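PDB 6DXN: Thiol:disulfide interchange protein from Klebsiella pneumoniae, which probably acts as a periplasmic thiol oxidoreductase of the DsbA type, exchanging disulfides with proteins that fold outside the cytoplasm. Local coordinates for residues K92-G97 with V111-Q116; T47-R52 with N182-L187; Q21-V26 with E145-H150; K4-G9 with A166-D171. One frame throughout, in Å; residues are numbered along the deposited sequence.

Contact 1 of 4, residues K92-G97 with V111-Q116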
loop_
_atom_site.group_PDB
_atom_site.type_symbol
_atom_site.label_atom_id
_atom_site.label_comp_id
_atom_site.label_asym_id
_atom_site.label_seq_id
_atom_site.Cartn_x
_atom_site.Cartn_y
_atom_site.Cartn_z
ATOM N N LYS A 92 10.890 3.283 2.264
ATOM C CA LYS A 92 11.200 4.220 3.377
ATOM C C LYS A 92 11.867 5.504 2.870
ATOM O O LYS A 92 11.681 6.569 3.470
ATOM C CB LYS A 92 12.085 3.544 4.431
ATOM C CG LYS A 92 11.425 2.403 5.196
ATOM C CD LYS A 92 12.332 1.738 6.223
ATOM C CE LYS A 92 11.738 0.487 6.847
ATOM N NZ LYS A 92 10.445 0.752 7.525
ATOM N N LEU A 93 12.625 5.399 1.776
ATOM C CA LEU A 93 13.366 6.525 1.195
ATOM C C LEU A 93 12.418 7.524 0.512
ATOM O O LEU A 93 12.729 8.731 0.468
ATOM C CB LEU A 93 14.406 5.979 0.215
ATOM C CG LEU A 93 15.399 4.981 0.811
ATOM C CD1 LEU A 93 16.267 4.369 -0.276
ATOM C CD2 LEU A 93 16.262 5.632 1.884
ATOM N N LEU A 94 11.280 7.037 -0.003
ATOM C CA LEU A 94 10.297 7.923 -0.653
ATOM C C LEU A 94 9.483 8.653 0.421
ATOM O O LEU A 94 9.182 9.831 0.258
ATOM C CB LEU A 94 9.405 7.126 -1.613
ATOM C CG LEU A 94 10.077 6.662 -2.905
ATOM C CD1 LEU A 94 9.229 5.634 -3.630
ATOM C CD2 LEU A 94 10.378 7.842 -3.818
ATOM N N PHE A 95 9.119 7.938 1.499
ATOM C CA PHE A 95 8.406 8.539 2.602
ATOM C C PHE A 95 9.286 9.624 3.241
ATOM O O PHE A 95 8.803 10.703 3.560
ATOM C CB PHE A 95 8.021 7.520 3.675
ATOM C CG PHE A 95 6.792 6.691 3.388
ATOM C CD1 PHE A 95 5.532 7.267 3.421
ATOM C CD2 PHE A 95 6.887 5.326 3.165
ATOM C CE1 PHE A 95 4.393 6.507 3.191
ATOM C CE2 PHE A 95 5.749 4.567 2.945
ATOM C CZ PHE A 95 4.508 5.161 2.944
ATOM N N GLU A 96 10.569 9.306 3.447
ATOM C CA GLU A 96 11.507 10.279 4.025
ATOM C C GLU A 96 11.645 11.468 3.059
ATOM O O GLU A 96 11.488 12.620 3.460
ATOM C CB GLU A 96 12.859 9.630 4.329
ATOM C CG GLU A 96 12.813 8.603 5.454
ATOM C CD GLU A 96 14.133 7.922 5.764
ATOM O OE1 GLU A 96 15.184 8.385 5.246
ATOM O OE2 GLU A 96 14.117 6.929 6.535
ATOM N N GLY A 97 11.888 11.168 1.777
ATOM C CA GLY A 97 12.072 12.208 0.737
ATOM C C GLY A 97 10.885 13.158 0.620
ATOM O O GLY A 97 11.020 14.281 0.098
ATOM N N VAL A 111 13.972 9.888 -9.190
ATOM C CA VAL A 111 14.973 9.101 -9.895
ATOM C C VAL A 111 16.273 9.087 -9.082
ATOM O O VAL A 111 16.961 8.068 -9.050
ATOM C CB VAL A 111 15.208 9.622 -11.328
ATOM C CG1 VAL A 111 16.467 9.036 -11.949
ATOM C CG2 VAL A 111 14.009 9.376 -12.225
ATOM N N LYS A 112 16.579 10.210 -8.415
ATOM C CA LYS A 112 17.806 10.309 -7.611
ATOM C C LYS A 112 17.796 9.256 -6.495
ATOM O O LYS A 112 18.841 8.756 -6.141
ATOM C CB LYS A 112 18.028 11.723 -7.060
ATOM C CG LYS A 112 18.353 12.772 -8.118
ATOM C CD LYS A 112 18.950 14.053 -7.567
ATOM C CE LYS A 112 18.110 14.704 -6.488
ATOM N NZ LYS A 112 18.709 15.978 -6.028
ATOM N N VAL A 113 16.620 8.907 -5.965
ATOM C CA VAL A 113 16.544 7.878 -4.905
ATOM C C VAL A 113 17.056 6.542 -5.471
ATOM O O VAL A 113 17.859 5.839 -4.833
ATOM C CB VAL A 113 15.113 7.740 -4.339
ATOM C CG1 VAL A 113 15.021 6.624 -3.307
ATOM C CG2 VAL A 113 14.602 9.046 -3.744
ATOM N N PHE A 114 16.599 6.212 -6.682
ATOM C CA PHE A 114 16.939 4.956 -7.372
ATOM C C PHE A 114 18.436 4.901 -7.712
ATOM O O PHE A 114 19.043 3.823 -7.695
ATOM C CB PHE A 114 16.051 4.802 -8.609
ATOM C CG PHE A 114 14.606 4.483 -8.311
ATOM C CD1 PHE A 114 13.790 5.399 -7.663
ATOM C CD2 PHE A 114 14.054 3.270 -8.701
ATOM C CE1 PHE A 114 12.462 5.104 -7.398
ATOM C CE2 PHE A 114 12.726 2.978 -8.434
ATOM C CZ PHE A 114 11.934 3.895 -7.781
ATOM N N ASN A 115 19.020 6.065 -8.011
ATOM C CA ASN A 115 20.445 6.183 -8.346
ATOM C C ASN A 115 21.307 5.737 -7.158
ATOM O O ASN A 115 22.329 5.079 -7.345
ATOM C CB ASN A 115 20.838 7.620 -8.704
ATOM C CG ASN A 115 20.245 8.142 -9.996
ATOM O OD1 ASN A 115 20.094 9.349 -10.154
ATOM N ND2 ASN A 115 19.934 7.257 -10.934
ATOM N N GLN A 116 20.869 6.110 -5.949
ATOM C CA GLN A 116 21.563 5.798 -4.693
ATOM C C GLN A 116 21.517 4.292 -4.403
ATOM O O GLN A 116 22.291 3.802 -3.577
ATOM C CB GLN A 116 20.907 6.580 -3.553
ATOM C CG GLN A 116 20.849 8.077 -3.814
ATOM C CD GLN A 116 19.847 8.774 -2.927
ATOM O OE1 GLN A 116 19.458 8.267 -1.876
ATOM N NE2 GLN A 116 19.409 9.946 -3.357
#
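V113 drives both of its methyl groups at helix 87-99, and the nearer, CG1, comes to 3.6 Å from L93 CB. The same methyl lies 4.0 Å from L93 CD1, so the leucine is touched at the root of its side chain as well as at one branch tip. With CG1 anti to the backbone N (chi1 177°), CG2 is left to point at L94, where the fit is slacker: L94 CD2 stays 4.4 Å from V113 CG2. The backbones are nearest at this place, L93 CA lying 7.0 Å from V113 CA. Helices 87-99 and 107-115 are neighbours in the helical domain that DsbA proteins carry as an insertion in the thioredoxin fold. The inner side of the interface is well filled. I104, in the connecting loop, touches both V113 and L94, while L94 also meets F31 of a loop and L74 of helix 71-83. F114, next to V113, turns to A77 and V80 of that helix and makes a T-shaped contact with Y124. Toward solvent the packing thins, and the contact ends at the partly exposed L93.

Contact 2 of 4, residues T47-R52 with N182-L187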
loop_
_atom_site.group_PDB
_atom_site.type_symbol
_atom_site.label_atom_id
_atom_site.label_comp_id
_atom_site.label_asym_id
_atom_site.label_seq_id
_atom_site.Cartn_x
_atom_site.Cartn_y
_atom_site.Cartn_z
ATOM N N THR A 47 4.416 -4.892 8.426
ATOM C CA THR A 47 5.218 -6.100 8.776
ATOM C C THR A 47 4.348 -7.084 9.578
ATOM O O THR A 47 4.385 -8.308 9.351
ATOM C CB THR A 47 6.500 -5.723 9.531
ATOM O OG1 THR A 47 7.302 -4.923 8.663
ATOM C CG2 THR A 47 7.316 -6.919 9.976
ATOM N N ALA A 48 3.556 -6.541 10.505
ATOM C CA ALA A 48 2.679 -7.360 11.357
ATOM C C ALA A 48 1.782 -8.251 10.482
ATOM O O ALA A 48 1.716 -9.482 10.660
ATOM C CB ALA A 48 1.872 -6.461 12.265
ATOM N N ILE A 49 1.103 -7.623 9.523
ATOM C CA ILE A 49 0.217 -8.322 8.593
ATOM C C ILE A 49 0.995 -9.394 7.805
ATOM O O ILE A 49 0.547 -10.551 7.732
ATOM C CB ILE A 49 -0.483 -7.305 7.664
ATOM C CG1 ILE A 49 -1.436 -6.399 8.449
ATOM C CG2 ILE A 49 -1.213 -8.009 6.522
ATOM C CD1 ILE A 49 -1.994 -5.240 7.653
ATOM N N ARG A 50 2.154 -9.027 7.235
ATOM C CA ARG A 50 2.942 -9.964 6.369
ATOM C C ARG A 50 3.423 -11.188 7.151
ATOM O O ARG A 50 3.415 -12.307 6.639
ATOM C CB ARG A 50 4.196 -9.314 5.786
ATOM C CG ARG A 50 3.924 -8.261 4.727
ATOM C CD ARG A 50 5.234 -7.868 4.079
ATOM N NE ARG A 50 5.065 -6.716 3.232
ATOM C CZ ARG A 50 5.298 -5.462 3.608
ATOM N NH1 ARG A 50 5.746 -5.198 4.825
ATOM N NH2 ARG A 50 5.077 -4.480 2.762
ATOM N N LYS A 51 3.867 -10.931 8.379
ATOM C CA LYS A 51 4.383 -11.942 9.287
ATOM C C LYS A 51 3.339 -13.044 9.528
ATOM O O LYS A 51 3.706 -14.177 9.841
ATOM C CB LYS A 51 4.754 -11.240 10.596
ATOM C CG LYS A 51 5.378 -12.099 11.685
ATOM C CD LYS A 51 5.770 -11.276 12.902
ATOM C CE LYS A 51 6.703 -10.136 12.551
ATOM N NZ LYS A 51 7.114 -9.368 13.750
ATOM N N ARG A 52 2.056 -12.707 9.334
ATOM C CA ARG A 52 0.930 -13.629 9.635
ATOM C C ARG A 52 0.271 -14.219 8.380
ATOM O O ARG A 52 -0.615 -15.075 8.510
ATOM C CB ARG A 52 -0.146 -12.854 10.403
ATOM C CG ARG A 52 0.350 -12.188 11.677
ATOM C CD ARG A 52 0.565 -13.147 12.829
ATOM N NE ARG A 52 -0.695 -13.724 13.281
ATOM C CZ ARG A 52 -1.577 -13.087 14.043
ATOM N NH1 ARG A 52 -1.363 -11.831 14.398
ATOM N NH2 ARG A 52 -2.675 -13.702 14.444
ATOM N N ASN A 182 -4.756 -9.489 12.953
ATOM C CA ASN A 182 -5.778 -10.448 13.400
ATOM C C ASN A 182 -7.069 -10.221 12.600
ATOM O O ASN A 182 -7.638 -11.178 12.070
ATOM C CB ASN A 182 -6.002 -10.370 14.911
ATOM C CG ASN A 182 -4.895 -11.021 15.714
ATOM O OD1 ASN A 182 -4.150 -11.854 15.202
ATOM N ND2 ASN A 182 -4.800 -10.672 16.983
ATOM N N LEU A 183 -7.501 -8.954 12.503
ATOM C CA LEU A 183 -8.710 -8.586 11.744
ATOM C C LEU A 183 -8.546 -8.980 10.270
ATOM O O LEU A 183 -9.474 -9.542 9.674
ATOM C CB LEU A 183 -8.985 -7.084 11.875
ATOM C CG LEU A 183 -10.107 -6.537 10.990
ATOM C CD1 LEU A 183 -11.424 -7.251 11.251
ATOM C CD2 LEU A 183 -10.281 -5.044 11.191
ATOM N N VAL A 184 -7.383 -8.671 9.681
ATOM C CA VAL A 184 -7.133 -9.035 8.278
ATOM C C VAL A 184 -7.370 -10.544 8.106
ATOM O O VAL A 184 -8.094 -10.972 7.203
ATOM C CB VAL A 184 -5.725 -8.614 7.802
ATOM C CG1 VAL A 184 -5.256 -9.404 6.582
ATOM C CG2 VAL A 184 -5.657 -7.127 7.507
ATOM N N LEU A 185 -6.768 -11.343 8.993
ATOM C CA LEU A 185 -6.895 -12.799 8.895
ATOM C C LEU A 185 -8.364 -13.222 9.024
ATOM O O LEU A 185 -8.822 -14.071 8.264
ATOM C CB LEU A 185 -6.027 -13.461 9.968
ATOM C CG LEU A 185 -4.532 -13.493 9.668
ATOM C CD1 LEU A 185 -3.785 -14.215 10.777
ATOM C CD2 LEU A 185 -4.262 -14.157 8.329
ATOM N N PHE A 186 -9.069 -12.615 9.984
ATOM C CA PHE A 186 -10.489 -12.872 10.244
ATOM C C PHE A 186 -11.301 -12.634 8.966
ATOM O O PHE A 186 -12.290 -13.318 8.713
ATOM C CB PHE A 186 -11.004 -11.981 11.380
ATOM C CG PHE A 186 -12.496 -12.033 11.613
ATOM C CD1 PHE A 186 -13.356 -11.223 10.889
ATOM C CD2 PHE A 186 -13.041 -12.889 12.560
ATOM C CE1 PHE A 186 -14.727 -11.275 11.095
ATOM C CE2 PHE A 186 -14.410 -12.929 12.778
ATOM C CZ PHE A 186 -15.250 -12.125 12.043
ATOM N N LEU A 187 -10.853 -11.679 8.146
ATOM C CA LEU A 187 -11.572 -11.359 6.919
ATOM C C LEU A 187 -11.190 -12.319 5.785
ATOM O O LEU A 187 -12.044 -12.659 4.978
ATOM C CB LEU A 187 -11.313 -9.899 6.540
ATOM C CG LEU A 187 -12.004 -8.873 7.439
ATOM C CD1 LEU A 187 -11.632 -7.457 7.033
ATOM C CD2 LEU A 187 -13.517 -9.058 7.416
#
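The R52 guanidinium and the N182 amide meet with their planes 82° apart, almost perpendicular. OD1 of N182 lies at the guanidinium edge, near its plane, where both terminal nitrogens can reach it. The bond from R52 NH1 to N182 OD1 is weak, 2.9 Å long with an N-H...O angle of 126°; the straighter approach of R52 NH2 to the same oxygen is so short that its exact length is doubtful. The other neighbour of the guanidinium, L185 CD1, comes to it obliquely, 3.9 Å from R52 NH2. Bends at chi2 and chi3 bring the guanidinium back beside this methyl and up to N182 OD1. The root of the chain touches the leucine too, R52 CB lying 3.9 Å from L185 CD1, while L185 CD2 rests 3.8 Å from the backbone O of R52. Deeper in, I49 and V184 cross at about a right angle and touch through their ends, I49 CD1 to V184 CG2 being 4.1 Å. The polar pair thus borders the partly exposed side and the two aliphatic residues the buried one. The axes of the two short segments pass 9.8 Å apart. Farther back along helix 173-188, A177 receives A48, M180 receives I49, and E178 and A181 touch R52. Behind this interface, the terminal helix of the thioredoxin fold lies on the sheet, with V184, L183 and L187 on I163 of strand 161-163.

Contact 3 of 4, residues Q21-V26 with E145-H150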
loop_
_atom_site.group_PDB
_atom_site.type_symbol
_atom_site.label_atom_id
_atom_site.label_comp_id
_atom_site.label_asym_id
_atom_site.label_seq_id
_atom_site.Cartn_x
_atom_site.Cartn_y
_atom_site.Cartn_z
ATOM N N GLN A 21 -11.278 -9.802 -10.683
ATOM C CA GLN A 21 -10.242 -10.454 -9.874
ATOM C C GLN A 21 -9.552 -9.426 -8.981
ATOM O O GLN A 21 -8.461 -8.954 -9.289
ATOM C CB GLN A 21 -9.241 -11.174 -10.782
ATOM C CG GLN A 21 -9.878 -12.251 -11.653
ATOM C CD GLN A 21 -10.500 -13.370 -10.854
ATOM O OE1 GLN A 21 -10.011 -13.755 -9.793
ATOM N NE2 GLN A 21 -11.582 -13.927 -11.376
ATOM N N PRO A 22 -10.162 -9.060 -7.833
ATOM C CA PRO A 22 -9.563 -8.087 -6.923
ATOM C C PRO A 22 -8.424 -8.706 -6.122
ATOM O O PRO A 22 -8.447 -9.899 -5.830
ATOM C CB PRO A 22 -10.727 -7.726 -5.989
ATOM C CG PRO A 22 -11.556 -8.990 -5.944
ATOM C CD PRO A 22 -11.443 -9.583 -7.333
ATOM N N PRO A 23 -7.391 -7.928 -5.739
ATOM C CA PRO A 23 -6.313 -8.471 -4.921
ATOM C C PRO A 23 -6.910 -9.109 -3.672
ATOM O O PRO A 23 -7.912 -8.633 -3.136
ATOM C CB PRO A 23 -5.453 -7.251 -4.566
ATOM C CG PRO A 23 -5.764 -6.244 -5.652
ATOM C CD PRO A 23 -7.192 -6.513 -6.071
ATOM N N PRO A 24 -6.383 -10.258 -3.214
ATOM C CA PRO A 24 -6.874 -10.858 -1.978
ATOM C C PRO A 24 -6.692 -9.881 -0.805
ATOM O O PRO A 24 -7.482 -9.884 0.150
ATOM C CB PRO A 24 -5.991 -12.099 -1.801
ATOM C CG PRO A 24 -5.476 -12.416 -3.187
ATOM C CD PRO A 24 -5.373 -11.082 -3.894
ATOM N N LEU A 25 -5.638 -9.062 -0.892
ATOM C CA LEU A 25 -5.320 -8.100 0.151
ATOM C C LEU A 25 -4.556 -6.921 -0.462
ATOM O O LEU A 25 -3.476 -7.095 -1.051
ATOM C CB LEU A 25 -4.483 -8.793 1.229
ATOM C CG LEU A 25 -4.075 -7.911 2.410
ATOM C CD1 LEU A 25 -5.295 -7.494 3.216
ATOM C CD2 LEU A 25 -3.064 -8.625 3.296
ATOM N N VAL A 26 -5.131 -5.725 -0.317
ATOM C CA VAL A 26 -4.520 -4.534 -0.866
ATOM C C VAL A 26 -4.689 -3.385 0.139
ATOM O O VAL A 26 -5.735 -3.259 0.802
ATOM C CB VAL A 26 -5.088 -4.196 -2.263
ATOM C CG1 VAL A 26 -6.580 -3.897 -2.234
ATOM C CG2 VAL A 26 -4.338 -3.044 -2.923
ATOM N N GLU A 145 -10.273 3.707 -8.546
ATOM C CA GLU A 145 -11.582 4.108 -9.061
ATOM C C GLU A 145 -12.621 3.011 -8.758
ATOM O O GLU A 145 -13.592 3.255 -8.037
ATOM C CB GLU A 145 -11.462 4.457 -10.550
ATOM C CG GLU A 145 -12.773 4.831 -11.220
ATOM C CD GLU A 145 -13.569 3.675 -11.802
ATOM O OE1 GLU A 145 -12.975 2.854 -12.539
ATOM O OE2 GLU A 145 -14.778 3.592 -11.518
ATOM N N LYS A 146 -12.396 1.796 -9.265
ATOM C CA LYS A 146 -13.380 0.694 -9.100
ATOM C C LYS A 146 -13.712 0.445 -7.620
ATOM O O LYS A 146 -14.889 0.340 -7.264
ATOM C CB LYS A 146 -12.881 -0.580 -9.789
ATOM C CG LYS A 146 -12.783 -0.501 -11.309
ATOM C CD LYS A 146 -14.096 -0.169 -11.993
ATOM C CE LYS A 146 -14.022 -0.257 -13.503
ATOM N NZ LYS A 146 -12.989 0.653 -14.058
HETATM N N MSE A 147 -12.685 0.370 -6.761
HETATM C CA MSE A 147 -12.903 0.115 -5.327
HETATM C C MSE A 147 -13.452 1.316 -4.564
HETATM O O MSE A 147 -13.857 1.177 -3.409
HETATM C CB MSE A 147 -11.621 -0.428 -4.709
HETATM C CG MSE A 147 -11.193 -1.693 -5.453
HETATM SE SE MSE A 147 -10.407 -3.014 -4.225
HETATM C CE MSE A 147 -8.925 -3.574 -5.372
ATOM N N LYS A 148 -13.455 2.490 -5.215
ATOM C CA LYS A 148 -14.019 3.732 -4.662
ATOM C C LYS A 148 -13.243 4.159 -3.406
ATOM O O LYS A 148 -13.836 4.476 -2.378
ATOM C CB LYS A 148 -15.515 3.534 -4.378
ATOM C CG LYS A 148 -16.326 3.031 -5.567
ATOM C CD LYS A 148 -17.758 2.627 -5.245
ATOM C CE LYS A 148 -18.635 3.780 -4.802
ATOM N NZ LYS A 148 -20.042 3.352 -4.595
ATOM N N VAL A 149 -11.911 4.175 -3.513
ATOM C CA VAL A 149 -11.043 4.552 -2.398
ATOM C C VAL A 149 -11.251 6.044 -2.095
ATOM O O VAL A 149 -11.355 6.851 -3.007
ATOM C CB VAL A 149 -9.574 4.223 -2.721
ATOM C CG1 VAL A 149 -8.648 4.538 -1.558
ATOM C CG2 VAL A 149 -9.418 2.769 -3.145
ATOM N N HIS A 150 -11.288 6.397 -0.803
ATOM C CA HIS A 150 -11.543 7.785 -0.379
ATOM C C HIS A 150 -10.597 8.220 0.748
ATOM O O HIS A 150 -10.749 9.322 1.289
ATOM C CB HIS A 150 -13.011 7.929 0.052
ATOM C CG HIS A 150 -13.413 6.979 1.131
ATOM N ND1 HIS A 150 -13.926 5.727 0.857
ATOM C CD2 HIS A 150 -13.374 7.084 2.479
ATOM C CE1 HIS A 150 -14.191 5.103 1.986
ATOM N NE2 HIS A 150 -13.860 5.913 2.998
#
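CE of selenomethionine M147 is the point of contact, meeting both P23 and V26 where helix 131-146 ends against strand 25-29 of the thioredoxin fold. The methyl is tight against the proline ring, 3.5 Å from P23 CD, and lies 3.9 Å from V26 CG1, which it meets tip to tip. V26 holds CG1 between its backbone N and carbonyl carbon (chi1 62°), and M147 reaches across through a chain bent at both chi2 and chi3. Around this first shell stand aromatic residues of the sheet: Y62 of strand 60-63 touches P23 and V26, Y156 of strand 154-157 also packs on V26, and F28 lies against M147. All three touching residues are buried, and no hydrogen bond joins the segments.

M147 sits at the helix end, where K148 takes a positive phi of 63° in a Schellman motif, with K148 N bonded to E145 O at 2.9 Å, and the chain then turns away. On the other segment, Q21 O accepts a hydrogen bond from R139 of the same helix. On the last turn of the helix, K146 NZ bonds N142 OD1 and makes a salt bridge to E145 OE1, 2.7 Å long and met nearly along the C-O axis.

Contact 4 of 4, residues K4-G9 with A166-D171; sequences KDYQAG and ASLAQD
The Y6 ring and L168 meet obliquely, L168 CD2 lying 4.3 Å from Y6 CE1. L168 does not aim its CB at the tyrosine; it is the outer part of the side chain that swings over to it. One face of the same ring carries K4 CB, 3.8 Å above the plane and displaced toward the rim. From there the lysine runs out fully extended (chi2 178°, chi3 179°), alongside the ring's hydroxyl end, until K4 NZ lies 4.5 Å from A169 CB. The two segments are loops: 4-9 leads into the edge strand 12-14 of the thioredoxin-fold sheet, and 166-171 links strand 161-163 to helix 173-188. D179 of that helix bonds to both loops: its OD1 takes a salt bridge from K4 NZ and a hydrogen bond with Y6 OH, and its OD2 accepts A169 N. Two local side-chain bonds brace the loops: Q7 NE2 donates to D5 O over 3.0 Å with D5 O in its amide plane, and Q170 NE2 reaches L168 O at 2.9 Å less directly, with an angle of 134° at the hydrogen. A further link between the loop regions runs from S167 OG to N11 ND2.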
loop_
_atom_site.group_PDB
_atom_site.type_symbol
_atom_site.label_atom_id
_atom_site.label_comp_id
_atom_site.label_asym_id
_atom_site.label_seq_id
_atom_site.Cartn_x
_atom_site.Cartn_y
_atom_site.Cartn_z
ATOM N N LYS A 4 -10.929 -12.760 18.701
ATOM C CA LYS A 4 -12.002 -11.770 18.719
ATOM C C LYS A 4 -12.972 -12.004 17.557
ATOM O O LYS A 4 -12.571 -12.415 16.469
ATOM C CB LYS A 4 -11.410 -10.362 18.642
ATOM C CG LYS A 4 -10.381 -10.049 19.713
ATOM C CD LYS A 4 -9.788 -8.673 19.585
ATOM C CE LYS A 4 -8.774 -8.371 20.665
ATOM N NZ LYS A 4 -8.265 -6.983 20.555
ATOM N N ASP A 5 -14.246 -11.696 17.816
ATOM C CA ASP A 5 -15.333 -11.826 16.856
ATOM C C ASP A 5 -15.613 -10.453 16.226
ATOM O O ASP A 5 -16.630 -9.815 16.539
ATOM C CB ASP A 5 -16.581 -12.390 17.540
ATOM C CG ASP A 5 -17.726 -12.696 16.590
ATOM O OD1 ASP A 5 -17.464 -12.870 15.378
ATOM O OD2 ASP A 5 -18.873 -12.750 17.068
ATOM N N TYR A 6 -14.700 -10.011 15.347
ATOM C CA TYR A 6 -14.818 -8.709 14.655
ATOM C C TYR A 6 -16.202 -8.578 14.009
ATOM O O TYR A 6 -16.661 -9.473 13.282
ATOM C CB TYR A 6 -13.669 -8.526 13.662
ATOM C CG TYR A 6 -12.312 -8.602 14.311
ATOM C CD1 TYR A 6 -11.828 -7.552 15.071
ATOM C CD2 TYR A 6 -11.516 -9.730 14.182
ATOM C CE1 TYR A 6 -10.584 -7.611 15.676
ATOM C CE2 TYR A 6 -10.272 -9.810 14.784
ATOM C CZ TYR A 6 -9.807 -8.748 15.537
ATOM O OH TYR A 6 -8.587 -8.813 16.131
ATOM N N GLN A 7 -16.837 -7.428 14.268
ATOM C CA GLN A 7 -18.206 -7.156 13.866
ATOM C C GLN A 7 -18.280 -6.229 12.650
ATOM O O GLN A 7 -17.557 -5.229 12.570
ATOM C CB GLN A 7 -18.927 -6.510 15.052
ATOM C CG GLN A 7 -19.027 -7.421 16.269
ATOM C CD GLN A 7 -20.034 -8.523 16.059
ATOM O OE1 GLN A 7 -21.197 -8.266 15.749
ATOM N NE2 GLN A 7 -19.600 -9.759 16.257
ATOM N N ALA A 8 -19.158 -6.593 11.702
ATOM C CA ALA A 8 -19.428 -5.759 10.544
ATOM C C ALA A 8 -20.067 -4.461 11.052
ATOM O O ALA A 8 -20.911 -4.497 11.949
ATOM C CB ALA A 8 -20.337 -6.468 9.575
ATOM N N GLY A 9 -19.654 -3.334 10.470
ATOM C CA GLY A 9 -20.137 -2.015 10.854
ATOM C C GLY A 9 -19.152 -1.322 11.779
ATOM O O GLY A 9 -18.810 -0.156 11.571
ATOM N N ALA A 166 -9.771 2.911 12.680
ATOM C CA ALA A 166 -9.939 3.514 14.013
ATOM C C ALA A 166 -10.618 2.562 15.011
ATOM O O ALA A 166 -10.567 2.799 16.216
ATOM C CB ALA A 166 -10.726 4.797 13.881
ATOM N N SER A 167 -11.201 1.467 14.516
ATOM C CA SER A 167 -11.981 0.555 15.379
ATOM C C SER A 167 -11.112 -0.343 16.274
ATOM O O SER A 167 -11.612 -0.847 17.301
ATOM C CB SER A 167 -12.901 -0.302 14.535
ATOM O OG SER A 167 -12.187 -1.341 13.852
ATOM N N LEU A 168 -9.841 -0.536 15.908
ATOM C CA LEU A 168 -8.933 -1.497 16.585
ATOM C C LEU A 168 -8.402 -0.994 17.942
ATOM O O LEU A 168 -8.577 0.156 18.317
ATOM C CB LEU A 168 -7.781 -1.811 15.625
ATOM C CG LEU A 168 -8.175 -2.533 14.334
ATOM C CD1 LEU A 168 -7.074 -2.433 13.289
ATOM C CD2 LEU A 168 -8.533 -3.987 14.602
ATOM N N ALA A 169 -7.741 -1.925 18.647
ATOM C CA ALA A 169 -7.140 -1.768 19.979
ATOM C C ALA A 169 -6.324 -0.478 20.047
ATOM O O ALA A 169 -5.451 -0.253 19.215
ATOM C CB ALA A 169 -6.279 -2.968 20.287
ATOM N N GLN A 170 -6.580 0.316 21.093
ATOM C CA GLN A 170 -5.983 1.634 21.256
ATOM C C GLN A 170 -4.890 1.673 22.334
ATOM O O GLN A 170 -4.251 2.708 22.488
ATOM C CB GLN A 170 -7.110 2.619 21.565
ATOM C CG GLN A 170 -8.112 2.746 20.429
ATOM C CD GLN A 170 -7.499 3.394 19.213
ATOM O OE1 GLN A 170 -6.660 4.284 19.327
ATOM N NE2 GLN A 170 -7.916 2.955 18.035
ATOM N N ASP A 171 -4.664 0.558 23.043
ATOM C CA ASP A 171 -3.647 0.490 24.122
ATOM C C ASP A 171 -2.333 1.131 23.657
ATOM O O ASP A 171 -1.946 2.177 24.182
ATOM C CB ASP A 171 -3.423 -0.947 24.591
ATOM C CG ASP A 171 -4.637 -1.541 25.279
ATOM O OD1 ASP A 171 -5.191 -0.870 26.176
ATOM O OD2 ASP A 171 -5.048 -2.643 24.879
#

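How the contacts relate
Contact 2 touches both contact 3 and contact 4, which do not touch each other, while contact 1 lies across the chain's centre, its midpoint 28 Å from that of contact 2. L25, beside V26 of contact 3, packs on contact 2 instead: L25 CD2 is 3.8 Å from I49 CG2, and L25 CD1 is 3.9 Å from V184 CG1. Y6 of contact 4 packs on segment 182-187 of contact 2, its CG 3.5 Å from L183 CD1. The probable redox pair C33 and C36, not disulfide-bonded here, lies at the start of helix 34-41. F95, in segment 92-97 but outside the contact with V113, touches C36.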